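PDB 5JVK: T9SS C-terminal target domain-containing protein from Bacteroides cellulosilyticus, which probably hydrolyses O-glycosidic bonds in carbohydrates, as expected of a gut bacterial glycoside hydrolase of family 39. Local coordinates for residues A[430-435]-A[444-449]; A[356-361]-A[491-496]; A[452-457]-A[484-489]; A[419-424]-A[438-443]. One frame throughout, in Å; residues are numbered along the deposited sequence.

How the interactions relate
Interactions 1 and 2 are buried, interaction 3 is partly buried and interaction 4 lies at the surface. Interaction 1 pairs the strands of a hairpin; interaction 4 joins one of those strands, 439-447, to strand 419-425, the next strand but one in the same sheet. Interaction 2 fastens that sheet to helix 350-366 of the barrel through an arginine and a proline, with Asp297 a common acidic partner of interactions 1 and 2. Interaction 3 is a separate strand pair whose leucines and isoleucine lie against the sheet. Backbone hydrogen bonds dominate interactions 1 and 3, whereas interaction 4 has no direct hydrogen bond and relies on side-chain contact and a water.

Interaction 1: A[430-435]-A[444-449]; sequences KVLAFG and TAWTTK
A beta hairpin made by strands 429-436 and 439-447 brings residues 430-435 and 444-449 together, the short strand axes running antiparallel at 163°. Lys430 with Trp446 and Leu432 with Thr444 are hydrogen-bonded pairs, each closed by two backbone bonds; the straightest joins Lys430 N to Trp446 O (2.9 Å) nearly along the C=O axis. The non-hydrogen-bonded pair Val431 and Ala445 lies between them, with Val431 CG2 4.1 Å from Ala445 CB on the opposite face of the sheet.

Trp446 carries its indole in the crowded position between backbone N and carbonyl carbon (chi1 73°), which brings the ring under the aliphatic part of Lys430. Lys430 CB sits over the centre of the six-membered ring, 3.9 Å from its centroid, a CH-pi contact, and CG follows at 3.7 Å from Trp446 CZ2. A bend at chi2 (83°) then carries the lysine chain on to NZ, which forms a salt bridge with Asp297 and a hydrogen bond with Gly427 O. Asp297 also accepts from Trp446 NE1, so the same carboxylate oxygen engages the polar groups of both residues, the lysine ammonium and the indole N-H. Leu432 CD1 meets the indole obliquely, 3.5 Å from Trp446 CH2. Thr444 CG2 packs against Leu432 CB and, at 3.9 Å, reaches the edge of the Phe434 ring at CE2, while its OG1 is hydrogen-bonded to Gln494 O.

Helix 350-366 packs on the face bearing Leu432, Phe434, Thr444 and Trp446; Ala445, on the other face, meets Leu487 and Leu489 of strand 484-489.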
# COMPACT_ATOMS: atom_id res chain seq x y z
N LYS A 430 -19.68 1.59 11.06
CA LYS A 430 -18.88 2.81 11.13
C LYS A 430 -19.45 3.85 10.19
O LYS A 430 -19.75 3.53 9.05
CB LYS A 430 -17.43 2.54 10.70
CG LYS A 430 -16.41 2.42 11.83
CD LYS A 430 -16.39 1.04 12.44
CE LYS A 430 -15.12 0.82 13.24
NZ LYS A 430 -15.10 -0.53 13.85
N VAL A 431 -19.60 5.08 10.68
CA VAL A 431 -19.87 6.24 9.83
C VAL A 431 -18.92 7.35 10.29
O VAL A 431 -19.03 7.83 11.42
CB VAL A 431 -21.34 6.71 9.91
CG1 VAL A 431 -21.58 7.88 8.95
CG2 VAL A 431 -22.29 5.57 9.58
N LEU A 432 -18.00 7.74 9.41
CA LEU A 432 -16.90 8.64 9.76
C LEU A 432 -16.90 9.83 8.80
O LEU A 432 -17.15 9.66 7.62
CB LEU A 432 -15.57 7.91 9.65
CG LEU A 432 -15.44 6.53 10.29
CD1 LEU A 432 -14.13 5.88 9.88
CD2 LEU A 432 -15.55 6.63 11.80
N ALA A 433 -16.59 11.01 9.33
CA ALA A 433 -16.52 12.25 8.53
C ALA A 433 -15.07 12.72 8.40
O ALA A 433 -14.32 12.72 9.37
CB ALA A 433 -17.37 13.33 9.17
N PHE A 434 -14.70 13.12 7.18
CA PHE A 434 -13.39 13.70 6.90
C PHE A 434 -13.59 15.05 6.23
O PHE A 434 -14.68 15.34 5.73
CB PHE A 434 -12.58 12.78 6.00
CG PHE A 434 -12.19 11.48 6.65
CD1 PHE A 434 -10.95 11.33 7.26
CD2 PHE A 434 -13.08 10.42 6.68
CE1 PHE A 434 -10.60 10.14 7.87
CE2 PHE A 434 -12.74 9.22 7.28
CZ PHE A 434 -11.49 9.08 7.88
N GLY A 435 -12.55 15.87 6.21
CA GLY A 435 -12.68 17.22 5.69
C GLY A 435 -11.44 18.07 5.66
O GLY A 435 -10.33 17.59 5.89
N THR A 444 -17.66 8.41 5.11
CA THR A 444 -17.50 7.01 4.70
C THR A 444 -18.30 6.12 5.63
O THR A 444 -18.45 6.44 6.81
CB THR A 444 -16.03 6.54 4.65
OG1 THR A 444 -15.97 5.21 4.13
CG2 THR A 444 -15.37 6.57 6.03
N ALA A 445 -18.82 5.01 5.10
CA ALA A 445 -19.64 4.10 5.89
C ALA A 445 -19.43 2.65 5.48
O ALA A 445 -19.37 2.34 4.29
CB ALA A 445 -21.11 4.47 5.77
N TRP A 446 -19.30 1.78 6.47
CA TRP A 446 -19.18 0.34 6.25
C TRP A 446 -19.66 -0.43 7.47
O TRP A 446 -19.86 0.15 8.55
CB TRP A 446 -17.73 -0.04 5.90
CG TRP A 446 -16.73 -0.00 7.04
CD1 TRP A 446 -16.48 -0.99 7.94
CD2 TRP A 446 -15.83 1.06 7.35
NE1 TRP A 446 -15.49 -0.61 8.80
CE2 TRP A 446 -15.07 0.65 8.47
CE3 TRP A 446 -15.59 2.33 6.80
CZ2 TRP A 446 -14.09 1.46 9.05
CZ3 TRP A 446 -14.61 3.14 7.38
CH2 TRP A 446 -13.87 2.70 8.49
N THR A 447 -19.85 -1.73 7.29
CA THR A 447 -20.18 -2.63 8.39
C THR A 447 -19.11 -3.71 8.49
O THR A 447 -18.54 -4.13 7.49
CB THR A 447 -21.58 -3.27 8.22
OG1 THR A 447 -21.86 -4.12 9.35
CG2 THR A 447 -21.72 -4.09 6.94
N THR A 448 -18.84 -4.14 9.73
CA THR A 448 -17.97 -5.29 9.98
C THR A 448 -18.68 -6.63 9.74
O THR A 448 -18.03 -7.67 9.63
CB THR A 448 -17.40 -5.25 11.41
OG1 THR A 448 -18.47 -5.21 12.36
CG2 THR A 448 -16.51 -4.03 11.59
N LYS A 449 -20.02 -6.62 9.68
CA LYS A 449 -20.79 -7.84 9.47
C LYS A 449 -20.67 -8.35 8.03
O LYS A 449 -20.97 -7.62 7.09
CB LYS A 449 -22.26 -7.62 9.85
CG LYS A 449 -22.46 -7.41 11.34
CD LYS A 449 -23.84 -6.88 11.69
CE LYS A 449 -24.94 -7.91 11.43
NZ LYS A 449 -26.17 -7.60 12.21

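Interaction 2: A[356-361]-A[491-496]; sequences YLARTY and ILPQYL
Arg359 lays its aliphatic stem across the ring of Pro493 at about a right angle, with Arg359 CG 3.7 Å from Pro493 CG. The chain then bends at chi3 (64°), bringing Arg359 NH1 to Ile491 O at 3.0 Å. This bond is fairly straight (162° at the hydrogen), lies in the guanidinium plane and uses a lone pair of the carbonyl. Tyr356 CE1 stands over one guanidinium face, offset toward its rim, with the ring steeply inclined to it, and NH2 forms a salt bridge with Asp297, so polar bonds and an aromatic neighbour together fix the rotation of the buried group. An alanine here removes the donor to Ile491 O and the cationic partner of Asp297, and would probably loosen the grip of the helix on the 491-493 loop.

One residue earlier, Ala358 points its methyl at the same proline: Ala358 CB is 4.0 Å from Pro493 CG, and equally far from Tyr495 OH.

Helix 350-366 connects the last two strands of the parallel eight-stranded barrel, 335-341 and 373-375. Pro493 is also in contact with Thr444 and Trp446 of strand 439-447, and Tyr495 extends to Val411 and Leu414 of helix 403-415.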
# COMPACT_ATOMS: atom_id res chain seq x y z
N TYR A 356 -10.53 -4.51 3.21
CA TYR A 356 -9.59 -4.25 4.31
C TYR A 356 -8.51 -3.24 3.94
O TYR A 356 -8.01 -2.53 4.82
CB TYR A 356 -8.96 -5.55 4.82
CG TYR A 356 -9.94 -6.59 5.37
CD1 TYR A 356 -11.26 -6.26 5.71
CD2 TYR A 356 -9.52 -7.91 5.58
CE1 TYR A 356 -12.13 -7.22 6.22
CE2 TYR A 356 -10.39 -8.86 6.09
CZ TYR A 356 -11.69 -8.51 6.41
OH TYR A 356 -12.56 -9.45 6.92
N LEU A 357 -8.16 -3.16 2.66
CA LEU A 357 -7.23 -2.12 2.18
C LEU A 357 -7.83 -0.73 2.38
O LEU A 357 -7.19 0.14 2.96
CB LEU A 357 -6.88 -2.34 0.70
CG LEU A 357 -5.78 -1.43 0.11
CD1 LEU A 357 -5.01 -2.19 -0.96
CD2 LEU A 357 -6.32 -0.13 -0.47
N ALA A 358 -9.05 -0.53 1.89
CA ALA A 358 -9.74 0.75 2.04
C ALA A 358 -9.93 1.11 3.51
O ALA A 358 -9.68 2.25 3.91
CB ALA A 358 -11.09 0.71 1.34
N ARG A 359 -10.36 0.13 4.30
CA ARG A 359 -10.58 0.31 5.73
C ARG A 359 -9.31 0.63 6.51
O ARG A 359 -9.35 1.43 7.44
CB ARG A 359 -11.32 -0.91 6.32
CG ARG A 359 -12.81 -0.83 6.06
CD ARG A 359 -13.53 -2.17 5.99
NE ARG A 359 -13.51 -2.92 7.24
CZ ARG A 359 -14.23 -4.01 7.48
NH1 ARG A 359 -15.06 -4.51 6.56
NH2 ARG A 359 -14.13 -4.62 8.66
N THR A 360 -8.19 0.03 6.11
CA THR A 360 -6.88 0.35 6.70
C THR A 360 -6.54 1.84 6.56
O THR A 360 -6.19 2.49 7.54
CB THR A 360 -5.74 -0.49 6.08
OG1 THR A 360 -5.93 -1.86 6.41
CG2 THR A 360 -4.36 -0.05 6.58
N TYR A 361 -6.64 2.36 5.34
CA TYR A 361 -6.27 3.76 5.08
C TYR A 361 -7.29 4.75 5.64
O TYR A 361 -6.91 5.84 6.08
CB TYR A 361 -6.02 3.98 3.59
CG TYR A 361 -4.76 3.30 3.11
CD1 TYR A 361 -3.51 3.71 3.57
CD2 TYR A 361 -4.80 2.23 2.22
CE1 TYR A 361 -2.35 3.08 3.15
CE2 TYR A 361 -3.64 1.59 1.79
CZ TYR A 361 -2.42 2.03 2.26
OH TYR A 361 -1.25 1.42 1.85
N ILE A 491 -19.08 -4.89 3.87
CA ILE A 491 -17.68 -4.83 4.29
C ILE A 491 -16.87 -3.79 3.49
O ILE A 491 -15.94 -3.19 4.02
CB ILE A 491 -16.98 -6.22 4.25
CG1 ILE A 491 -16.92 -6.81 2.83
CG2 ILE A 491 -17.68 -7.19 5.20
CD1 ILE A 491 -16.11 -8.08 2.73
N LEU A 492 -17.25 -3.59 2.23
CA LEU A 492 -16.62 -2.61 1.35
C LEU A 492 -17.14 -1.21 1.68
O LEU A 492 -18.35 -0.99 1.61
CB LEU A 492 -16.92 -2.93 -0.11
CG LEU A 492 -16.43 -4.29 -0.62
CD1 LEU A 492 -17.32 -4.81 -1.74
CD2 LEU A 492 -14.98 -4.20 -1.05
N PRO A 493 -16.25 -0.26 2.04
CA PRO A 493 -16.76 1.08 2.35
C PRO A 493 -17.43 1.79 1.17
O PRO A 493 -17.00 1.63 0.03
CB PRO A 493 -15.50 1.85 2.77
CG PRO A 493 -14.57 0.80 3.25
CD PRO A 493 -14.82 -0.38 2.36
N GLN A 494 -18.48 2.54 1.48
CA GLN A 494 -19.09 3.47 0.53
C GLN A 494 -18.93 4.88 1.08
O GLN A 494 -18.61 5.05 2.26
CB GLN A 494 -20.57 3.13 0.29
CG GLN A 494 -21.50 3.40 1.46
CD GLN A 494 -22.83 2.69 1.31
OE1 GLN A 494 -23.85 3.32 1.06
NE2 GLN A 494 -22.82 1.37 1.45
N TYR A 495 -19.16 5.87 0.23
CA TYR A 495 -18.80 7.25 0.51
C TYR A 495 -19.91 8.23 0.12
O TYR A 495 -20.49 8.11 -0.96
CB TYR A 495 -17.52 7.61 -0.25
CG TYR A 495 -16.40 6.60 -0.12
CD1 TYR A 495 -15.51 6.64 0.94
CD2 TYR A 495 -16.24 5.59 -1.08
CE1 TYR A 495 -14.49 5.71 1.06
CE2 TYR A 495 -15.22 4.66 -0.97
CZ TYR A 495 -14.34 4.72 0.10
OH TYR A 495 -13.33 3.80 0.21
N LEU A 496 -20.19 9.19 1.00
CA LEU A 496 -21.10 10.30 0.73
C LEU A 496 -20.29 11.58 0.55
O LEU A 496 -19.84 12.17 1.54
CB LEU A 496 -22.11 10.48 1.86
CG LEU A 496 -23.21 9.43 1.99
CD1 LEU A 496 -23.87 9.51 3.37
CD2 LEU A 496 -24.26 9.60 0.90

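Interaction 3: A[452-457]-A[484-489]; sequences GTTIRV and YLVLNL
Strands 453-457 and 484-489 run antiparallel at 160°, with hydrogen-bonded pairs Thr453-Leu489, Ile455-Leu487 and Val457-Leu485 alternating with non-hydrogen-bonded Thr454-Asn488 and Arg456-Val486. The central pair is nearly straight, with Leu487 N 2.8 Å from Ile455 O. At the Thr453 end the bonding is skewed, as Thr453 N stands above the carbonyl plane of Leu489 at 3.2 Å from its O.

Ile455 holds CG1 in the crowded position between backbone N and carbonyl carbon (chi1 60°), which sets it obliquely across Leu489, CG1 lying 3.7 Å from Leu489 CD1. Further along this face Val457 CG2 meets Leu487 CD1 at 4.0 Å. The strand pair forms the smaller layer of a beta-sandwich-like arrangement, its apolar side chains facing the six-stranded antiparallel sheet, Ile455 touching Val431, Leu487 touching Ala445 and Leu485 touching Leu496. An alanine in place of Ile455 lacks the CG1 and CD1 that meet Leu489 and would probably weaken the packing between this pair and Val431 of the larger sheet.

The opposite face is more polar. Thr454 and Asn488 lie side by side, and Thr454 OG1 donates to Asn488 OD1 at 2.9 Å in the plane of the amide carbonyl. Thr454 CG2 also packs on Val486 CG1 (3.6 Å), while the other branch, Val486 CG2, sits over a face of the Arg456 guanidinium, offset toward its rim. The NE of that arginine forms a salt bridge with Asp481.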
# COMPACT_ATOMS: atom_id res chain seq x y z
N GLY A 452 -23.73 -8.16 5.75
CA GLY A 452 -24.19 -6.79 5.48
C GLY A 452 -25.33 -6.38 6.39
O GLY A 452 -25.99 -7.23 6.99
N THR A 453 -25.55 -5.07 6.51
CA THR A 453 -26.72 -4.52 7.22
C THR A 453 -27.21 -3.24 6.56
O THR A 453 -26.50 -2.63 5.76
CB THR A 453 -26.42 -4.16 8.70
OG1 THR A 453 -25.27 -3.31 8.78
CG2 THR A 453 -26.18 -5.40 9.52
N THR A 454 -28.42 -2.85 6.93
CA THR A 454 -29.00 -1.58 6.54
C THR A 454 -29.06 -0.67 7.76
O THR A 454 -29.43 -1.12 8.85
CB THR A 454 -30.42 -1.78 5.96
OG1 THR A 454 -30.34 -2.64 4.82
CG2 THR A 454 -31.04 -0.44 5.56
N ILE A 455 -28.68 0.60 7.59
CA ILE A 455 -28.84 1.62 8.63
C ILE A 455 -29.47 2.89 8.07
O ILE A 455 -29.47 3.12 6.86
CB ILE A 455 -27.51 1.97 9.34
CG1 ILE A 455 -26.47 2.52 8.36
CG2 ILE A 455 -26.95 0.75 10.07
CD1 ILE A 455 -25.41 3.36 9.04
N ARG A 456 -30.00 3.71 8.97
CA ARG A 456 -30.60 4.98 8.63
C ARG A 456 -29.84 6.08 9.35
O ARG A 456 -29.90 6.16 10.57
CB ARG A 456 -32.07 4.98 9.04
CG ARG A 456 -32.93 4.19 8.08
CD ARG A 456 -34.30 3.86 8.64
NE ARG A 456 -35.18 3.38 7.58
CZ ARG A 456 -35.14 2.16 7.02
NH1 ARG A 456 -34.25 1.24 7.41
NH2 ARG A 456 -36.00 1.86 6.05
N VAL A 457 -29.10 6.89 8.60
CA VAL A 457 -28.33 8.00 9.15
C VAL A 457 -29.06 9.29 8.81
O VAL A 457 -29.44 9.49 7.66
CB VAL A 457 -26.91 8.06 8.53
CG1 VAL A 457 -26.08 9.15 9.20
CG2 VAL A 457 -26.22 6.71 8.65
N TYR A 484 -33.86 10.77 6.65
CA TYR A 484 -32.77 9.84 6.95
C TYR A 484 -32.30 9.17 5.66
O TYR A 484 -33.12 8.75 4.84
CB TYR A 484 -33.23 8.75 7.92
CG TYR A 484 -33.34 9.22 9.35
CD1 TYR A 484 -34.41 10.02 9.76
CD2 TYR A 484 -32.39 8.86 10.31
CE1 TYR A 484 -34.52 10.46 11.07
CE2 TYR A 484 -32.49 9.29 11.62
CZ TYR A 484 -33.56 10.09 12.00
OH TYR A 484 -33.67 10.52 13.30
N LEU A 485 -30.98 9.08 5.49
CA LEU A 485 -30.40 8.36 4.36
C LEU A 485 -30.37 6.87 4.71
O LEU A 485 -29.75 6.49 5.70
CB LEU A 485 -28.99 8.87 4.07
CG LEU A 485 -28.87 10.37 3.78
CD1 LEU A 485 -27.41 10.76 3.64
CD2 LEU A 485 -29.65 10.74 2.52
N VAL A 486 -31.03 6.05 3.89
CA VAL A 486 -31.04 4.60 4.07
C VAL A 486 -29.82 4.03 3.35
O VAL A 486 -29.77 4.05 2.12
CB VAL A 486 -32.33 3.95 3.50
CG1 VAL A 486 -32.34 2.44 3.77
CG2 VAL A 486 -33.57 4.61 4.07
N LEU A 487 -28.84 3.55 4.12
CA LEU A 487 -27.58 3.02 3.59
C LEU A 487 -27.51 1.51 3.75
O LEU A 487 -27.68 1.00 4.85
CB LEU A 487 -26.39 3.65 4.31
CG LEU A 487 -26.24 5.17 4.24
CD1 LEU A 487 -25.02 5.60 5.04
CD2 LEU A 487 -26.13 5.65 2.80
N ASN A 488 -27.24 0.81 2.64
CA ASN A 488 -27.08 -0.64 2.64
C ASN A 488 -25.59 -0.96 2.76
O ASN A 488 -24.88 -1.01 1.76
CB ASN A 488 -27.67 -1.24 1.37
CG ASN A 488 -29.18 -1.05 1.29
OD1 ASN A 488 -29.90 -1.36 2.23
ND2 ASN A 488 -29.65 -0.52 0.16
N LEU A 489 -25.15 -1.17 3.99
CA LEU A 489 -23.73 -1.32 4.29
C LEU A 489 -23.22 -2.71 3.94
O LEU A 489 -23.92 -3.71 4.12
CB LEU A 489 -23.46 -1.04 5.78
CG LEU A 489 -23.90 0.31 6.35
CD1 LEU A 489 -23.44 0.42 7.79
CD2 LEU A 489 -23.36 1.47 5.53

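Interaction 4: A[419-424]-A[438-443]; sequences TFQETL and GETTFY
Gln421 and Thr440 slide past each other in opposite directions, while Leu424 and Tyr443 cross at about a right angle. Gln421 has CG anti to its carbonyl carbon (chi1 -64°) and folds back at chi2 (-67°), so its methylenes rather than its amide meet the threonine: CG is 3.7 Å from Thr440 OG1. The amide end continues toward the turn, where Gln421 OE1 lies 3.5 Å from Gly438 O; both atoms are acceptors, and no hydrogen bond links them. Gly438 has a positive phi (98°), at which a side chain would jam against the preceding carbonyl oxygen.

Thr440 has its two branches divided between neighbours. OG1 faces Gln421, whereas CG2, anti to the backbone N, stands 3.5 Å above the plane of the Tyr443 ring, offset toward its rim. Leu424 approaches the same ring obliquely with a methyl, CD2 lying 4.1 Å from Tyr443 CD2. A water joins the polar tips loosely: it is 3.3 Å from Thr440 OG1, with weak bonds to Glu422 OE1 and Tyr443 OH. With no direct hydrogen bond across it, the contact depends on modest side-chain packing beside solvent.

Strand 429-436 runs between these segments, and its Ala433 touches Gln421, Thr440 and Tyr443. Each of the two flanking strands is interrupted by a classic beta bulge against strand 429-436, Gln421 and Glu422 facing Ala433, and Thr441 and Phe442 facing Phe434. The arrangement is that of an antiparallel beta meander, in which the first and third strands meet through side chains over the middle one.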
# COMPACT_ATOMS: atom_id res chain seq x y z
N THR A 419 -8.42 15.79 6.64
CA THR A 419 -8.24 15.37 8.03
C THR A 419 -9.57 14.88 8.62
O THR A 419 -10.65 15.26 8.16
CB THR A 419 -7.68 16.51 8.89
OG1 THR A 419 -8.54 17.65 8.82
CG2 THR A 419 -6.29 16.91 8.40
N PHE A 420 -9.46 14.04 9.64
CA PHE A 420 -10.63 13.43 10.28
C PHE A 420 -11.43 14.46 11.08
O PHE A 420 -10.85 15.25 11.82
CB PHE A 420 -10.18 12.28 11.19
CG PHE A 420 -11.29 11.70 12.02
CD1 PHE A 420 -12.29 10.94 11.42
CD2 PHE A 420 -11.34 11.93 13.39
CE1 PHE A 420 -13.32 10.41 12.19
CE2 PHE A 420 -12.37 11.40 14.16
CZ PHE A 420 -13.36 10.64 13.55
N GLN A 421 -12.75 14.44 10.90
CA GLN A 421 -13.65 15.41 11.53
C GLN A 421 -14.39 14.82 12.73
O GLN A 421 -14.29 15.34 13.84
CB GLN A 421 -14.69 15.91 10.52
CG GLN A 421 -14.10 16.68 9.35
CD GLN A 421 -13.47 18.01 9.76
OE1 GLN A 421 -14.07 18.77 10.53
NE2 GLN A 421 -12.27 18.28 9.26
N GLU A 422 -15.12 13.73 12.50
CA GLU A 422 -16.13 13.27 13.44
C GLU A 422 -16.48 11.79 13.27
O GLU A 422 -16.50 11.28 12.15
CB GLU A 422 -17.40 14.10 13.23
CG GLU A 422 -18.29 14.25 14.45
CD GLU A 422 -19.35 15.31 14.22
OE1 GLU A 422 -20.07 15.23 13.19
OE2 GLU A 422 -19.47 16.23 15.06
N THR A 423 -16.73 11.11 14.39
CA THR A 423 -17.33 9.78 14.37
C THR A 423 -18.84 9.95 14.54
O THR A 423 -19.31 10.30 15.63
CB THR A 423 -16.78 8.88 15.50
OG1 THR A 423 -15.36 8.80 15.40
CG2 THR A 423 -17.37 7.47 15.41
N LEU A 424 -19.60 9.74 13.46
CA LEU A 424 -21.07 9.73 13.53
C LEU A 424 -21.58 8.43 14.17
O LEU A 424 -22.53 8.46 14.94
CB LEU A 424 -21.70 9.92 12.15
CG LEU A 424 -21.77 11.35 11.60
CD1 LEU A 424 -20.39 11.89 11.26
CD2 LEU A 424 -22.68 11.42 10.38
N GLY A 438 -11.76 22.48 8.91
CA GLY A 438 -12.99 22.57 9.71
C GLY A 438 -14.31 22.16 9.04
O GLY A 438 -15.29 21.93 9.74
N GLU A 439 -14.33 22.07 7.71
CA GLU A 439 -15.54 21.71 6.96
C GLU A 439 -15.46 20.27 6.45
O GLU A 439 -14.44 19.85 5.89
CB GLU A 439 -15.73 22.64 5.76
CG GLU A 439 -16.02 24.09 6.11
CD GLU A 439 -16.25 24.94 4.87
OE1 GLU A 439 -17.19 24.62 4.10
OE2 GLU A 439 -15.50 25.91 4.66
N THR A 440 -16.55 19.52 6.61
CA THR A 440 -16.65 18.13 6.17
C THR A 440 -16.79 18.05 4.64
O THR A 440 -17.67 18.71 4.07
CB THR A 440 -17.83 17.43 6.86
OG1 THR A 440 -17.60 17.39 8.27
CG2 THR A 440 -18.03 16.00 6.35
N THR A 441 -15.94 17.26 4.00
CA THR A 441 -15.95 17.08 2.54
C THR A 441 -16.53 15.74 2.08
O THR A 441 -17.08 15.66 0.98
CB THR A 441 -14.54 17.24 1.93
OG1 THR A 441 -13.65 16.24 2.45
CG2 THR A 441 -13.98 18.63 2.22
N PHE A 442 -16.38 14.69 2.89
CA PHE A 442 -17.07 13.43 2.64
C PHE A 442 -17.28 12.60 3.91
O PHE A 442 -16.60 12.82 4.92
CB PHE A 442 -16.34 12.59 1.57
CG PHE A 442 -15.11 11.88 2.07
CD1 PHE A 442 -13.89 12.55 2.15
CD2 PHE A 442 -15.16 10.54 2.44
CE1 PHE A 442 -12.75 11.89 2.59
CE2 PHE A 442 -14.02 9.89 2.89
CZ PHE A 442 -12.81 10.56 2.97
N TYR A 443 -18.23 11.68 3.84
CA TYR A 443 -18.48 10.69 4.89
C TYR A 443 -18.20 9.32 4.30
O TYR A 443 -18.49 9.09 3.13
CB TYR A 443 -19.93 10.73 5.38
CG TYR A 443 -20.40 12.11 5.79
CD1 TYR A 443 -20.85 13.02 4.84
CD2 TYR A 443 -20.39 12.50 7.13
CE1 TYR A 443 -21.27 14.29 5.20
CE2 TYR A 443 -20.82 13.77 7.51
CZ TYR A 443 -21.25 14.66 6.54
OH TYR A 443 -21.68 15.92 6.90
O HOH W 1 -20.13 16.16 9.91